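Local coordinates for putative NADH dehydrogenase/NAD(P)H nitroreductase (Bacteroides thetaiotaomicron VPI-5482, PDB 3KWK), which binds flavin mononucleotide and probably acts as a nitroreductase-like oxidoreductase that uses the flavin to carry electrons, at residues 49-54 with 91-96; 129-134 with 144-149; 81-86 with 150-155; 21-26 with 75-80. All blocks are in the same frame, centred on the assembly; numbering follows the deposited sequence. Where two conformers were deposited one is given.

Interaction 1 of 4, residues 49-54 with 91-96; sequences KDVRPW and SARSFY. With FMN (flavin mononucleotide), chain B.
The V51 and R93 side chains run antiparallel, side by side, and the R93 guanidinium ends on the V51 carbonyl. In the R93 conformer described, NH2 and NH1 both donate to V51 O, at 2.9 Å from NH2 and 3.0 Å from NH1; both bonds are bent, NH2 lying a little off the carbonyl plane and NH1 well above it. A turn in the chain (chi3 69°) puts NE back toward the loop 49-54. V51 CG1, anti to its own backbone N (chi1 171°), lies over one face of the guanidinium near its rim, 3.6 Å from R93 NH2. R52 O meets the edge in plane, with a weak bond from NH1. Beside this, P53 CB touches S94 CB at 3.9 Å. At the other end K49 crosses the Y96 ring at a slant, CG 4.0 Å from Y96 CE2, while Y96 CD1 approaches the flavin methyl C7M. Y96 OH bonds to Y127 OH of the second subunit. The contact thus ties two loops at the subunit interface beside FMN. Within it R93 meets carbonyl oxygens and no carboxylate; with K169 NZ of the second subunit close to NH1, its charge is probably only partly offset.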
# COMPACT_ATOMS: atom_id res chain seq x y z
N LYS A 49 -12.48 5.41 6.40
CA LYS A 49 -13.81 5.24 6.98
C LYS A 49 -14.35 3.82 6.87
O LYS A 49 -15.56 3.59 6.98
CB LYS A 49 -14.77 6.26 6.38
CG LYS A 49 -14.29 7.72 6.53
CD LYS A 49 -14.46 8.29 7.96
CE LYS A 49 -13.95 9.74 8.03
NZ LYS A 49 -13.73 10.23 9.43
N ASP A 50 -13.45 2.88 6.66
CA ASP A 50 -13.79 1.47 6.49
C ASP A 50 -14.85 1.22 5.43
O ASP A 50 -15.71 0.33 5.54
CB ASP A 50 -14.16 0.81 7.83
CG ASP A 50 -14.00 -0.69 7.82
OD1 ASP A 50 -13.31 -1.20 6.92
OD2 ASP A 50 -14.60 -1.40 8.69
N VAL A 51 -14.77 1.96 4.33
CA VAL A 51 -15.69 1.79 3.24
C VAL A 51 -15.45 0.49 2.47
O VAL A 51 -16.40 -0.14 1.99
CB VAL A 51 -15.60 2.96 2.27
CG1 VAL A 51 -16.40 2.74 0.99
CG2 VAL A 51 -16.06 4.27 2.94
N ARG A 52 -14.18 0.11 2.31
CA ARG A 52 -13.84 -1.09 1.57
C ARG A 52 -14.29 -0.98 0.12
O ARG A 52 -15.03 -1.82 -0.37
CB ARG A 52 -14.34 -2.37 2.23
CG ARG A 52 -14.04 -2.43 3.75
CD ARG A 52 -14.64 -3.64 4.41
NE ARG A 52 -14.50 -3.51 5.85
CZ ARG A 52 -14.93 -4.41 6.74
NH1 ARG A 52 -15.52 -5.51 6.34
NH2 ARG A 52 -14.74 -4.19 8.04
N PRO A 53 -13.80 0.06 -0.56
CA PRO A 53 -14.30 0.37 -1.89
C PRO A 53 -13.69 -0.43 -3.03
O PRO A 53 -14.05 -0.24 -4.20
CB PRO A 53 -13.92 1.84 -2.06
CG PRO A 53 -12.62 1.95 -1.36
CD PRO A 53 -12.80 1.05 -0.13
N TRP A 54 -12.80 -1.34 -2.71
CA TRP A 54 -12.13 -2.16 -3.73
C TRP A 54 -13.02 -3.14 -4.45
O TRP A 54 -13.97 -3.68 -3.88
CB TRP A 54 -10.93 -2.88 -3.14
CG TRP A 54 -11.19 -3.43 -1.79
CD1 TRP A 54 -12.05 -4.42 -1.48
CD2 TRP A 54 -10.66 -2.95 -0.56
NE1 TRP A 54 -12.06 -4.65 -0.13
CE2 TRP A 54 -11.24 -3.72 0.47
CE3 TRP A 54 -9.76 -1.93 -0.22
CZ2 TRP A 54 -10.88 -3.55 1.82
CZ3 TRP A 54 -9.43 -1.76 1.10
CH2 TRP A 54 -10.02 -2.53 2.10
N SER A 91 -15.49 4.59 -6.86
CA SER A 91 -15.36 6.02 -6.59
C SER A 91 -16.70 6.64 -6.13
O SER A 91 -16.70 7.74 -5.60
CB SER A 91 -14.89 6.71 -7.87
OG SER A 91 -15.87 6.65 -8.87
N ALA A 92 -17.82 5.93 -6.32
CA ALA A 92 -19.10 6.42 -5.84
C ALA A 92 -19.21 6.32 -4.31
O ALA A 92 -19.94 7.11 -3.68
CB ALA A 92 -20.29 5.70 -6.51
N ARG A 93 -18.44 5.38 -3.77
CA ARG A 93 -18.46 4.99 -2.36
C ARG A 93 -17.37 5.67 -1.53
O ARG A 93 -17.50 5.79 -0.34
CB ARG A 93 -18.35 3.47 -2.23
CG ARG A 93 -19.61 2.71 -2.73
CD ARG A 93 -19.58 1.20 -2.41
NE ARG A 93 -19.71 1.04 -0.99
CZ ARG A 93 -18.86 0.40 -0.18
NH1 ARG A 93 -17.80 -0.32 -0.63
NH2 ARG A 93 -19.14 0.45 1.11
N SER A 94 -16.27 6.08 -2.17
CA SER A 94 -15.13 6.64 -1.45
C SER A 94 -14.22 7.51 -2.28
O SER A 94 -13.76 7.09 -3.35
CB SER A 94 -14.27 5.52 -0.90
OG SER A 94 -13.12 6.03 -0.27
N PHE A 95 -13.93 8.70 -1.80
CA PHE A 95 -12.88 9.53 -2.43
C PHE A 95 -11.47 9.15 -1.95
O PHE A 95 -10.49 9.77 -2.37
CB PHE A 95 -13.15 11.04 -2.29
CG PHE A 95 -13.33 11.54 -0.86
CD1 PHE A 95 -12.23 11.65 -0.03
CD2 PHE A 95 -14.56 11.92 -0.37
CE1 PHE A 95 -12.33 12.10 1.28
CE2 PHE A 95 -14.68 12.37 0.91
CZ PHE A 95 -13.54 12.45 1.75
N TYR A 96 -11.38 8.15 -1.08
CA TYR A 96 -10.07 7.59 -0.74
C TYR A 96 -9.74 6.39 -1.60
O TYR A 96 -8.75 5.74 -1.34
CB TYR A 96 -10.05 7.13 0.71
CG TYR A 96 -10.41 8.11 1.78
CD1 TYR A 96 -9.54 9.10 2.17
CD2 TYR A 96 -11.59 7.98 2.48
CE1 TYR A 96 -9.87 9.97 3.18
CE2 TYR A 96 -11.91 8.82 3.52
CZ TYR A 96 -11.06 9.79 3.88
OH TYR A 96 -11.42 10.60 4.95
N1 FMN B . -8.20 6.16 11.02
C2 FMN B . -8.26 7.21 11.89
O2 FMN B . -8.39 6.98 13.11
N3 FMN B . -8.18 8.52 11.43
C4 FMN B . -8.05 8.82 10.09
O4 FMN B . -7.97 10.03 9.71
C4A FMN B . -8.00 7.74 9.20
N5 FMN B . -7.90 7.97 7.84
C5A FMN B . -7.66 6.92 6.98
C6 FMN B . -7.40 7.20 5.63
C7 FMN B . -7.10 6.15 4.78
C7M FMN B . -6.79 6.38 3.29
C8 FMN B . -7.07 4.84 5.23
C8M FMN B . -6.73 3.74 4.25
C9 FMN B . -7.34 4.57 6.56
C9A FMN B . -7.64 5.61 7.45
N10 FMN B . -7.95 5.37 8.79
C10 FMN B . -8.06 6.42 9.66
C1' FMN B . -7.97 3.98 9.31
C2' FMN B . -9.27 3.28 8.91
O2' FMN B . -10.38 3.79 9.67
C3' FMN B . -9.14 1.75 9.04
O3' FMN B . -8.17 1.25 8.12
C4' FMN B . -10.49 1.02 8.76
O4' FMN B . -11.42 1.34 9.80
C5' FMN B . -10.33 -0.50 8.64
O5' FMN B . -9.82 -0.94 9.90
P FMN B . -8.41 -1.76 10.00
O1P FMN B . -7.28 -0.81 9.56
O2P FMN B . -8.39 -2.07 11.51
O3P FMN B . -8.47 -3.00 9.12

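Interaction 2 of 4, residues 129-134 with 144-149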
# COMPACT_ATOMS: atom_id res chain seq x y z
N ASP A 129 -6.54 7.35 -20.58
CA ASP A 129 -6.63 6.45 -21.72
C ASP A 129 -6.49 4.97 -21.30
O ASP A 129 -7.20 4.08 -21.77
CB ASP A 129 -5.65 6.81 -22.83
CG ASP A 129 -4.19 6.76 -22.42
OD1 ASP A 129 -3.82 6.84 -21.21
OD2 ASP A 129 -3.39 6.66 -23.37
N ARG A 130 -5.58 4.71 -20.38
CA ARG A 130 -5.35 3.35 -19.86
C ARG A 130 -6.57 2.88 -19.12
O ARG A 130 -6.98 1.74 -19.22
CB ARG A 130 -4.14 3.33 -18.93
CG ARG A 130 -2.84 3.71 -19.60
CD ARG A 130 -1.66 3.42 -18.70
NE ARG A 130 -0.48 4.21 -19.07
CZ ARG A 130 0.68 4.17 -18.40
NH1 ARG A 130 0.81 3.37 -17.34
NH2 ARG A 130 1.70 4.95 -18.77
N MSE A 131 -7.17 3.77 -18.35
CA MSE A 131 -8.35 3.40 -17.56
C MSE A 131 -9.46 3.02 -18.52
O MSE A 131 -10.21 2.07 -18.28
CB MSE A 131 -8.77 4.55 -16.69
CG MSE A 131 -7.66 4.97 -15.71
SE MSE A 131 -8.05 6.59 -14.73
CE MSE A 131 -9.26 5.82 -13.53
N GLU A 132 -9.57 3.74 -19.63
CA GLU A 132 -10.60 3.42 -20.65
C GLU A 132 -10.35 2.07 -21.33
O GLU A 132 -11.30 1.34 -21.57
CB GLU A 132 -10.69 4.54 -21.68
CG GLU A 132 -11.67 4.27 -22.84
CD GLU A 132 -13.12 3.97 -22.42
OE1 GLU A 132 -13.62 4.49 -21.37
OE2 GLU A 132 -13.78 3.23 -23.19
N VAL A 133 -9.10 1.72 -21.61
CA VAL A 133 -8.76 0.38 -22.13
C VAL A 133 -9.31 -0.68 -21.21
O VAL A 133 -9.99 -1.61 -21.66
CB VAL A 133 -7.23 0.21 -22.33
CG1 VAL A 133 -6.85 -1.24 -22.63
CG2 VAL A 133 -6.76 1.14 -23.43
N VAL A 134 -8.97 -0.57 -19.92
CA VAL A 134 -9.36 -1.55 -18.94
C VAL A 134 -10.87 -1.59 -18.83
O VAL A 134 -11.45 -2.66 -18.80
CB VAL A 134 -8.70 -1.28 -17.56
CG1 VAL A 134 -9.29 -2.22 -16.48
CG2 VAL A 134 -7.16 -1.38 -17.70
N ILE A 144 -16.72 2.61 -11.23
CA ILE A 144 -15.64 1.69 -10.88
C ILE A 144 -14.39 2.05 -11.66
O ILE A 144 -14.37 1.90 -12.88
CB ILE A 144 -16.03 0.23 -11.12
CG1 ILE A 144 -17.32 -0.16 -10.39
CG2 ILE A 144 -14.91 -0.75 -10.68
CD1 ILE A 144 -17.39 0.11 -8.84
N LEU A 145 -13.39 2.56 -10.96
CA LEU A 145 -12.20 3.10 -11.59
C LEU A 145 -11.01 2.17 -11.40
O LEU A 145 -10.71 1.80 -10.27
CB LEU A 145 -11.88 4.49 -11.02
CG LEU A 145 -13.03 5.48 -11.09
CD1 LEU A 145 -12.54 6.84 -10.58
CD2 LEU A 145 -13.66 5.61 -12.50
N PRO A 146 -10.28 1.86 -12.47
CA PRO A 146 -9.15 0.92 -12.31
C PRO A 146 -7.88 1.62 -11.85
O PRO A 146 -7.45 2.56 -12.49
CB PRO A 146 -8.98 0.34 -13.73
CG PRO A 146 -9.48 1.37 -14.64
CD PRO A 146 -10.56 2.14 -13.89
N LEU A 147 -7.31 1.17 -10.72
CA LEU A 147 -6.06 1.68 -10.25
C LEU A 147 -4.89 1.09 -11.03
O LEU A 147 -4.08 1.83 -11.55
CB LEU A 147 -5.84 1.42 -8.75
CG LEU A 147 -4.49 1.84 -8.22
CD1 LEU A 147 -4.38 3.34 -8.23
CD2 LEU A 147 -4.27 1.30 -6.78
N CYS A 148 -4.84 -0.23 -11.13
CA CYS A 148 -3.67 -0.87 -11.71
C CYS A 148 -4.06 -2.26 -12.19
O CYS A 148 -5.04 -2.88 -11.71
CB CYS A 148 -2.50 -0.89 -10.70
SG CYS A 148 -2.86 -1.82 -9.19
N VAL A 149 -3.23 -2.73 -13.13
CA VAL A 149 -3.31 -4.06 -13.67
C VAL A 149 -2.08 -4.80 -13.17
O VAL A 149 -0.94 -4.36 -13.38
CB VAL A 149 -3.33 -4.05 -15.22
CG1 VAL A 149 -3.35 -5.48 -15.73
CG2 VAL A 149 -4.57 -3.27 -15.78
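M131, a selenomethionine, lies across P146 where helix 128-138 packs on strand 144-153 of the antiparallel sheet in the alpha+beta nitroreductase fold. The short segments approach to 8.2 Å between axes, their directions 112° apart, so the helix runs across the strand. From the helix, M131 CB sits 3.8 Å from P146 CG. The next atom, CG, comes to 4.0 Å from P146 O. A bend at the end of the chain (chi3 76°) then sets the methyl CE against the strand, 3.9 Å from L145 CB and equally close to the P146 ring at CD. One turn on, V134 runs alongside the same ring in the reverse sense, with CG1 3.8 Å from P146 CB. P146 CG therefore fits between M131 and V134, against the helix, and the contact is wholly apolar, with no hydrogen bond between the segments. Next along the strand, L147 and C148 together face V87 in a classic beta bulge, and their side chains turn from this helix toward helix 97-114. R130, which touches FMN, bonds through NH1 to A123 O. Past the bulge, V149 points back at the helix and its CG2 meets V134 CG2 at 3.7 Å.

Interaction 3 of 4, residues 81-86 with 150-155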
# COMPACT_ATOMS: atom_id res chain seq x y z
N ALA A 81 1.73 -13.56 -19.36
CA ALA A 81 1.06 -13.88 -18.12
C ALA A 81 -0.16 -14.75 -18.42
O ALA A 81 -0.88 -14.51 -19.41
CB ALA A 81 0.61 -12.53 -17.39
N ARG A 82 -0.42 -15.75 -17.58
CA ARG A 82 -1.67 -16.53 -17.67
C ARG A 82 -2.86 -15.79 -17.05
O ARG A 82 -3.98 -16.09 -17.36
CB ARG A 82 -1.55 -17.86 -16.88
CG ARG A 82 -0.63 -18.87 -17.41
CD ARG A 82 -1.20 -19.57 -18.63
NE ARG A 82 -0.21 -20.49 -19.08
CZ ARG A 82 -0.21 -21.79 -18.78
NH1 ARG A 82 -1.19 -22.29 -18.05
NH2 ARG A 82 0.76 -22.55 -19.25
N ASN A 83 -2.58 -14.89 -16.10
CA ASN A 83 -3.60 -14.19 -15.36
C ASN A 83 -3.12 -12.80 -14.91
O ASN A 83 -1.91 -12.53 -14.80
CB ASN A 83 -3.99 -14.91 -14.03
CG ASN A 83 -4.29 -16.38 -14.18
OD1 ASN A 83 -5.44 -16.77 -14.45
ND2 ASN A 83 -3.28 -17.20 -13.99
N ALA A 84 -4.09 -11.94 -14.62
CA ALA A 84 -3.81 -10.62 -14.02
C ALA A 84 -4.94 -10.30 -13.07
O ALA A 84 -6.06 -10.79 -13.27
CB ALA A 84 -3.72 -9.54 -15.12
N ILE A 85 -4.63 -9.57 -12.01
CA ILE A 85 -5.67 -9.01 -11.15
C ILE A 85 -5.73 -7.52 -11.42
O ILE A 85 -4.69 -6.83 -11.35
CB ILE A 85 -5.38 -9.25 -9.66
CG1 ILE A 85 -5.46 -10.76 -9.37
CG2 ILE A 85 -6.41 -8.49 -8.76
CD1 ILE A 85 -4.98 -11.15 -7.98
N ILE A 86 -6.92 -7.03 -11.74
CA ILE A 86 -7.16 -5.62 -11.95
C ILE A 86 -7.74 -5.05 -10.67
O ILE A 86 -8.82 -5.47 -10.25
CB ILE A 86 -8.06 -5.35 -13.15
CG1 ILE A 86 -7.52 -6.09 -14.38
CG2 ILE A 86 -8.16 -3.82 -13.39
CD1 ILE A 86 -8.17 -5.64 -15.66
N ILE A 150 -2.30 -5.90 -12.47
CA ILE A 150 -1.19 -6.68 -11.91
C ILE A 150 -1.08 -8.05 -12.60
O ILE A 150 -1.75 -9.02 -12.19
CB ILE A 150 -1.38 -6.88 -10.37
CG1 ILE A 150 -1.59 -5.56 -9.64
CG2 ILE A 150 -0.18 -7.65 -9.73
CD1 ILE A 150 -1.86 -5.71 -8.15
N PRO A 151 -0.27 -8.13 -13.66
CA PRO A 151 0.09 -9.47 -14.16
C PRO A 151 0.88 -10.24 -13.10
O PRO A 151 1.58 -9.64 -12.26
CB PRO A 151 0.97 -9.17 -15.37
CG PRO A 151 0.91 -7.68 -15.56
CD PRO A 151 0.57 -7.09 -14.24
N PHE A 152 0.74 -11.55 -13.10
CA PHE A 152 1.53 -12.36 -12.21
C PHE A 152 1.73 -13.74 -12.78
O PHE A 152 1.05 -14.15 -13.73
CB PHE A 152 0.88 -12.42 -10.82
CG PHE A 152 -0.49 -13.09 -10.82
CD1 PHE A 152 -1.64 -12.38 -11.11
CD2 PHE A 152 -0.60 -14.42 -10.44
CE1 PHE A 152 -2.86 -13.02 -11.09
CE2 PHE A 152 -1.82 -15.05 -10.41
CZ PHE A 152 -2.95 -14.34 -10.74
N GLY A 153 2.71 -14.44 -12.19
CA GLY A 153 3.07 -15.78 -12.60
C GLY A 153 4.27 -16.27 -11.82
O GLY A 153 4.82 -15.54 -10.96
N TYR A 154 4.76 -17.46 -12.17
CA TYR A 154 6.03 -17.90 -11.63
C TYR A 154 7.13 -17.11 -12.36
O TYR A 154 7.15 -17.09 -13.60
CB TYR A 154 6.21 -19.40 -11.80
CG TYR A 154 5.39 -20.13 -10.76
CD1 TYR A 154 5.84 -20.19 -9.48
CD2 TYR A 154 4.12 -20.65 -11.04
CE1 TYR A 154 5.09 -20.85 -8.47
CE2 TYR A 154 3.37 -21.28 -10.06
CZ TYR A 154 3.86 -21.38 -8.79
OH TYR A 154 3.16 -21.98 -7.77
N PRO A 155 8.08 -16.50 -11.63
CA PRO A 155 9.13 -15.73 -12.34
C PRO A 155 9.90 -16.60 -13.36
O PRO A 155 10.18 -17.78 -13.09
CB PRO A 155 10.08 -15.32 -11.23
CG PRO A 155 9.18 -15.23 -10.00
CD PRO A 155 8.18 -16.39 -10.17
O HOH W 1 1.33 -16.23 -15.45
O HOH W 2 -0.95 -16.12 -13.63
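The F152 ring reaches across to N83 and I85: the backbone I85 N and I150 O lie at its edge in plane, and a water sits over one face near the rim. N83 CB comes in at a slant, 3.5 Å from F152 CZ, and I85 CG1 is 3.9 Å from CE1. Strands 83-90 and 144-153 are antiparallel neighbours in the central sheet of the nitroreductase fold. I85 and I150 form a hydrogen-bonded pair, with I150 N to I85 O at 2.8 Å and I85 N to I150 O at 2.9 Å. A84 and P151 follow as a non-hydrogen-bonded pair, a place where proline costs no bond between these two strands; A84 CA gives a C-H···O contact to I150 O at 3.2 Å. F152 CG lies between its backbone N and carbonyl carbon (chi1 64°), which directs it toward residues 83-85; I35 and M38 of helix 32-43 also pack on the ring. F152 N bonds to N83 O at 3.3 Å. Two waters bridge the segments at F152 O. One links R82 N to F152 O; the other accepts from N83 ND2 at 2.6 Å and donates to F152 O at 2.8 Å.

Interaction 4 of 4, residues 21-26 with 75-80; sequences SVRTYL and AKMLTQ. With FMN (flavin mononucleotide), chain C.
R23 and M77 bring their CA atoms to 5.9 Å where the irregular chain of 21-26 passes the 3-10 turn 76-79, at the FMN pocket of the nitroreductase fold. The fit is tight, with R23 O only 3.1 Å from M77 CB. CG of this selenomethionine lies between its own backbone N and carbonyl carbon (chi1 78°), close to Y25 OH and at the edge of the tyrosine ring. Two further bends lay CE against the R23 chain, 3.7 Å from CD, and beside the flavin O2. R23 runs extended from CG to NE, and its guanidinium reads the pyrimidine end of the flavin edge-on: NE donates to FMN O2 at 2.8 Å (171°), and NH2 to FMN N1 at 3.2 Å. At the far end of the same isoalloxazine-ribityl-phosphate chain, S21 N and S21 OG both donate to the phosphate. Residues 21-26 thus meet both the pyrimidine edge and the phosphate of FMN, with M77 packed beside the arginine. Farther along, the Q80 side chain runs parallel to that of T24, with OE1 3.4 Å from T24 CB. That oxygen takes the one direct hydrogen bond between the segments, from Y25 N at 3.0 Å (160°).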
# COMPACT_ATOMS: atom_id res chain seq x y z
N SER A 21 9.46 -6.15 -8.50
CA SER A 21 8.61 -6.19 -9.68
C SER A 21 9.14 -7.29 -10.61
O SER A 21 10.34 -7.31 -10.97
CB SER A 21 8.61 -4.86 -10.40
OG SER A 21 7.86 -3.86 -9.67
N VAL A 22 8.28 -8.24 -10.98
CA VAL A 22 8.68 -9.31 -11.92
C VAL A 22 7.81 -9.15 -13.19
O VAL A 22 6.56 -9.09 -13.09
CB VAL A 22 8.44 -10.68 -11.29
CG1 VAL A 22 8.64 -11.81 -12.29
CG2 VAL A 22 9.31 -10.89 -9.98
N ARG A 23 8.48 -9.07 -14.34
CA ARG A 23 7.86 -8.76 -15.61
C ARG A 23 8.01 -9.82 -16.69
O ARG A 23 7.65 -9.61 -17.86
CB ARG A 23 8.46 -7.46 -16.15
CG ARG A 23 8.33 -6.29 -15.18
CD ARG A 23 8.78 -4.98 -15.80
NE ARG A 23 8.47 -3.84 -14.94
CZ ARG A 23 9.21 -3.43 -13.92
NH1 ARG A 23 10.36 -3.99 -13.57
NH2 ARG A 23 8.80 -2.41 -13.21
N THR A 24 8.53 -10.98 -16.30
CA THR A 24 8.59 -12.15 -17.18
C THR A 24 8.24 -13.38 -16.36
O THR A 24 8.60 -13.49 -15.18
CB THR A 24 9.95 -12.33 -17.83
OG1 THR A 24 10.95 -12.45 -16.82
CG2 THR A 24 10.31 -11.18 -18.84
N TYR A 25 7.51 -14.30 -16.97
CA TYR A 25 6.90 -15.45 -16.30
C TYR A 25 7.12 -16.73 -17.08
O TYR A 25 7.13 -16.75 -18.32
CB TYR A 25 5.39 -15.25 -16.06
CG TYR A 25 5.08 -13.85 -15.63
CD1 TYR A 25 5.39 -13.41 -14.34
CD2 TYR A 25 4.49 -12.94 -16.53
CE1 TYR A 25 5.15 -12.09 -13.96
CE2 TYR A 25 4.29 -11.65 -16.16
CZ TYR A 25 4.62 -11.20 -14.90
OH TYR A 25 4.39 -9.85 -14.58
N LEU A 26 7.25 -17.82 -16.34
CA LEU A 26 7.25 -19.12 -16.96
C LEU A 26 5.88 -19.40 -17.54
O LEU A 26 4.86 -18.86 -17.08
CB LEU A 26 7.55 -20.19 -15.92
CG LEU A 26 8.90 -20.13 -15.23
CD1 LEU A 26 9.01 -21.23 -14.12
CD2 LEU A 26 9.99 -20.36 -16.25
N ALA A 75 2.43 -2.47 -20.02
CA ALA A 75 1.91 -3.76 -19.56
C ALA A 75 2.07 -4.82 -20.65
O ALA A 75 1.21 -5.72 -20.82
CB ALA A 75 0.45 -3.63 -19.14
N LYS A 76 3.17 -4.73 -21.40
CA LYS A 76 3.38 -5.67 -22.55
C LYS A 76 3.58 -7.10 -22.08
O LYS A 76 3.30 -8.07 -22.82
CB LYS A 76 4.56 -5.22 -23.41
CG LYS A 76 4.39 -3.78 -23.96
CD LYS A 76 3.17 -3.65 -24.85
CE LYS A 76 2.91 -2.19 -25.22
NZ LYS A 76 1.65 -2.10 -25.98
N MSE A 77 4.02 -7.26 -20.83
CA MSE A 77 4.19 -8.59 -20.26
C MSE A 77 2.90 -9.35 -20.02
O MSE A 77 2.90 -10.54 -19.70
CB MSE A 77 5.01 -8.53 -18.96
CG MSE A 77 4.32 -8.06 -17.67
SE MSE A 77 3.71 -6.21 -17.71
CE MSE A 77 5.41 -5.35 -17.40
N LEU A 78 1.76 -8.68 -20.15
CA LEU A 78 0.49 -9.41 -20.16
C LEU A 78 0.43 -10.56 -21.20
O LEU A 78 -0.32 -11.49 -21.00
CB LEU A 78 -0.67 -8.46 -20.42
CG LEU A 78 -1.10 -7.58 -19.23
CD1 LEU A 78 -2.03 -6.46 -19.70
CD2 LEU A 78 -1.80 -8.45 -18.17
N THR A 79 1.17 -10.48 -22.30
CA THR A 79 1.13 -11.52 -23.31
C THR A 79 1.82 -12.78 -22.80
O THR A 79 1.58 -13.88 -23.31
CB THR A 79 1.75 -11.07 -24.65
OG1 THR A 79 3.15 -10.78 -24.47
CG2 THR A 79 0.99 -9.89 -25.26
N GLN A 80 2.63 -12.67 -21.75
CA GLN A 80 3.26 -13.89 -21.21
C GLN A 80 2.73 -14.30 -19.85
O GLN A 80 3.18 -15.28 -19.25
CB GLN A 80 4.79 -13.80 -21.25
CG GLN A 80 5.40 -12.69 -20.53
CD GLN A 80 6.91 -12.77 -20.64
OE1 GLN A 80 7.52 -13.46 -19.86
NE2 GLN A 80 7.51 -12.05 -21.59
N1 FMN C . 5.94 -1.19 -13.79
C2 FMN C . 5.64 -1.46 -15.09
O2 FMN C . 6.28 -2.34 -15.69
N3 FMN C . 4.65 -0.75 -15.74
C4 FMN C . 3.93 0.26 -15.13
O4 FMN C . 3.02 0.87 -15.77
C4A FMN C . 4.24 0.53 -13.80
N5 FMN C . 3.58 1.54 -13.12
C5A FMN C . 3.75 1.69 -11.77
C6 FMN C . 2.94 2.61 -11.08
C7 FMN C . 3.08 2.72 -9.71
C7M FMN C . 2.22 3.71 -8.90
C8 FMN C . 3.98 1.95 -9.00
C8M FMN C . 4.08 2.12 -7.51
C9 FMN C . 4.79 1.06 -9.69
C9A FMN C . 4.67 0.92 -11.08
N10 FMN C . 5.49 0.04 -11.80
C10 FMN C . 5.23 -0.19 -13.12
C1' FMN C . 6.51 -0.77 -11.09
C2' FMN C . 7.75 0.07 -10.78
O2' FMN C . 8.50 0.35 -11.96
C3' FMN C . 8.62 -0.59 -9.69
O3' FMN C . 7.90 -0.65 -8.45
C4' FMN C . 9.94 0.19 -9.43
O4' FMN C . 10.77 0.09 -10.59
C5' FMN C . 10.69 -0.31 -8.19
O5' FMN C . 11.01 -1.67 -8.45
P FMN C . 10.50 -2.85 -7.44
O1P FMN C . 8.97 -2.90 -7.50
O2P FMN C . 11.18 -4.07 -8.10
O3P FMN C . 11.00 -2.58 -6.03
O HOH W 3 5.08 -17.39 -20.22
O HOH W 4 2.65 -17.43 -18.05

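How the interactions relate
Interactions 2 and 3 are buried and share strand 144-153: the first lays a helix on it, the second pairs it with strand 83-90, and they meet where V134 CG1 touches I86 CG2. Interaction 2 is apolar, whereas interaction 3 adds backbone bonds and waters. Interactions 1 and 4 join loops and are partly buried. They lie on opposite sides of the chain's centre, about 30 Å apart between centres, each beside a different FMN. Interaction 1 borders the second subunit; interaction 4 does not, and its segments bond to FMN. Interaction 4 abuts interaction 3, with P151 CB against Y25 OH, while S91 of interaction 1 packs on L145 of interaction 2.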